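Local coordinates for protein alpha-l-arabinofuranosidase (Gibberella zeae, PDB 2W5N) that hydrolyses arabinan as a family GH93 exo-acting enzyme, probably releasing arabinobiose from the chain ends, at residues H179-V184 with Y207-M212. Numbering follows the deposited sequence.
Sequences HSQKLV and YARPGM. With EDO (1,2-ethanediol), chain B.
In the six-bladed beta-propeller of this GH93 enzyme, Gln181, just before strand 182-188, and Leu183, near the start of this third strand of its blade, meet Arg209, Pro210 and Gly211 at the start of strand 209-217, first strand of the next blade. The segments 182-184 and 209-212 run at 37° to each other, and side chains rather than paired backbones bridge them. Gln181 carries the contact. With CG anti to the backbone N (chi1 -174°) and an extended chain, it reaches the neighbouring strand, where NE2 donates to Pro210 O at 3.0 Å. The bond is fairly straight, 159° at the hydrogen, and lies near the plane of the Gln181 amide, but it arrives from above the plane of the Pro210 carbonyl. The amide carbon CD sits over one face of the Arg209 guanidinium, the two planes steeply inclined, with OE1 3.1 Å from Arg209 NH2. Arg209 NH1 bonds to Gln173 OE1 and also to a water, at 2.9 Å, which donates to Ser180 OG; that hydroxyl is bonded to Tyr206 O as well. Further along, Leu183 CD1 packs 3.8 Å from Pro210 CB, while CD2 comes 3.6 Å from Gly211 CA. On the other side of strand 182-188, Lys182 forms salt bridges with Asp175 and Asp199. The blade junction thus combines a leucine-proline apolar contact with a buried amide whose NE2 bond to the Pro210 carbonyl should restrict its rotation beside the arginine.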
loop_
_atom_site.group_PDB
_atom_site.type_symbol
_atom_site.label_atom_id
_atom_site.label_comp_id
_atom_site.label_asym_id
_atom_site.label_seq_id
_atom_site.Cartn_x
_atom_site.Cartn_y
_atom_site.Cartn_z
ATOM N N HIS A 179 16.269 -7.049 -16.758
ATOM C CA HIS A 179 15.878 -7.023 -15.333
ATOM C C HIS A 179 14.733 -8.000 -15.073
ATOM O O HIS A 179 13.804 -8.043 -15.854
ATOM C CB HIS A 179 15.388 -5.609 -14.916
ATOM C CG HIS A 179 16.288 -4.489 -15.328
ATOM N ND1 HIS A 179 17.333 -4.061 -14.541
ATOM C CD2 HIS A 179 16.280 -3.677 -16.422
ATOM C CE1 HIS A 179 17.963 -3.073 -15.149
ATOM N NE2 HIS A 179 17.337 -2.807 -16.288
ATOM N N SER A 180 14.750 -8.749 -13.977
ATOM C CA SER A 180 13.654 -9.714 -13.742
ATOM C C SER A 180 12.389 -9.024 -13.284
ATOM O O SER A 180 11.291 -9.507 -13.470
ATOM C CB SER A 180 14.019 -10.814 -12.749
ATOM O OG SER A 180 14.191 -10.300 -11.431
ATOM N N GLN A 181 12.591 -7.874 -12.677
ATOM C CA GLN A 181 11.476 -7.007 -12.219
ATOM C C GLN A 181 11.911 -5.556 -12.150
ATOM O O GLN A 181 13.039 -5.258 -11.729
ATOM C CB GLN A 181 10.956 -7.441 -10.834
ATOM C CG GLN A 181 9.715 -6.684 -10.379
ATOM C CD GLN A 181 8.999 -7.310 -9.167
ATOM O OE1 GLN A 181 8.191 -8.203 -9.332
ATOM N NE2 GLN A 181 9.267 -6.804 -7.964
ATOM N N LYS A 182 11.022 -4.683 -12.605
ATOM C CA LYS A 182 11.207 -3.234 -12.560
ATOM C C LYS A 182 10.010 -2.587 -11.904
ATOM O O LYS A 182 8.946 -3.149 -11.903
ATOM C CB LYS A 182 11.384 -2.646 -13.972
ATOM C CG LYS A 182 12.542 -3.239 -14.742
ATOM C CD LYS A 182 12.791 -2.381 -15.929
ATOM C CE LYS A 182 11.812 -2.741 -17.003
ATOM N NZ LYS A 182 12.016 -1.866 -18.233
ATOM N N LEU A 183 10.231 -1.397 -11.370
ATOM C CA LEU A 183 9.157 -0.539 -10.875
ATOM C C LEU A 183 8.784 0.398 -12.008
ATOM O O LEU A 183 9.643 1.000 -12.659
ATOM C CB LEU A 183 9.609 0.222 -9.617
ATOM C CG LEU A 183 9.588 -0.581 -8.307
ATOM C CD1 LEU A 183 10.419 0.147 -7.192
ATOM C CD2 LEU A 183 8.146 -0.842 -7.815
ATOM N N VAL A 184 7.505 0.477 -12.264
ATOM C CA VAL A 184 6.982 1.178 -13.433
ATOM C C VAL A 184 5.678 1.875 -13.154
ATOM O O VAL A 184 5.039 1.661 -12.142
ATOM C CB VAL A 184 6.759 0.223 -14.583
ATOM C CG1 VAL A 184 8.001 -0.660 -14.773
ATOM C CG2 VAL A 184 5.458 -0.619 -14.394
ATOM N N TYR A 207 18.619 -10.435 -10.947
ATOM C CA TYR A 207 17.919 -11.020 -9.809
ATOM C C TYR A 207 17.433 -10.024 -8.789
ATOM O O TYR A 207 16.771 -10.397 -7.820
ATOM C CB TYR A 207 18.800 -12.085 -9.154
ATOM C CG TYR A 207 19.076 -13.194 -10.169
ATOM C CD1 TYR A 207 18.140 -14.161 -10.416
ATOM C CD2 TYR A 207 20.253 -13.217 -10.918
ATOM C CE1 TYR A 207 18.359 -15.152 -11.356
ATOM C CE2 TYR A 207 20.475 -14.208 -11.862
ATOM C CZ TYR A 207 19.523 -15.167 -12.067
ATOM O OH TYR A 207 19.648 -16.192 -13.014
ATOM N N ALA A 208 17.753 -8.758 -9.021
ATOM C CA ALA A 208 17.178 -7.674 -8.201
ATOM C C ALA A 208 15.666 -7.594 -8.448
ATOM O O ALA A 208 15.171 -7.795 -9.563
ATOM C CB ALA A 208 17.854 -6.338 -8.492
ATOM N N ARG A 209 14.963 -7.284 -7.372
ATOM C CA ARG A 209 13.492 -7.219 -7.341
ATOM C C ARG A 209 13.045 -5.974 -6.554
ATOM O O ARG A 209 12.563 -6.077 -5.433
ATOM C CB ARG A 209 12.939 -8.495 -6.693
ATOM C CG ARG A 209 13.279 -9.786 -7.464
ATOM C CD ARG A 209 12.558 -10.961 -6.839
ATOM N NE ARG A 209 11.132 -10.687 -6.704
ATOM C CZ ARG A 209 10.266 -10.811 -7.692
ATOM N NH1 ARG A 209 10.672 -11.225 -8.902
ATOM N NH2 ARG A 209 8.989 -10.501 -7.485
ATOM N N PRO A 210 13.294 -4.796 -7.121
ATOM C CA PRO A 210 12.670 -3.603 -6.603
ATOM C C PRO A 210 11.182 -3.766 -6.751
ATOM O O PRO A 210 10.681 -4.207 -7.802
ATOM C CB PRO A 210 13.173 -2.512 -7.530
ATOM C CG PRO A 210 13.424 -3.235 -8.846
ATOM C CD PRO A 210 13.960 -4.571 -8.410
ATOM N N GLY A 211 10.484 -3.349 -5.713
ATOM C CA GLY A 211 9.046 -3.583 -5.611
ATOM C C GLY A 211 8.296 -2.805 -4.559
ATOM O O GLY A 211 8.850 -2.154 -3.704
ATOM N N MET A 212 6.993 -2.897 -4.690
ATOM C CA MET A 212 6.019 -2.418 -3.698
ATOM C C MET A 212 6.093 -0.905 -3.495
ATOM O O MET A 212 6.450 -0.416 -2.401
ATOM C CB MET A 212 6.210 -3.142 -2.385
ATOM C CG MET A 212 6.444 -4.643 -2.616
ATOM S SD MET A 212 6.080 -5.695 -1.149
ATOM C CE MET A 212 4.290 -5.466 -0.989
HETATM C C1 EDO B . 8.586 -0.310 -19.715
HETATM O O1 EDO B . 9.256 -1.075 -18.709
HETATM C C2 EDO B . 9.571 0.263 -20.711
HETATM O O2 EDO B . 9.945 -0.851 -21.527
HETATM O O HOH W 1 16.396 -6.808 -11.835
HETATM O O HOH W 2 13.175 -12.187 -9.927
#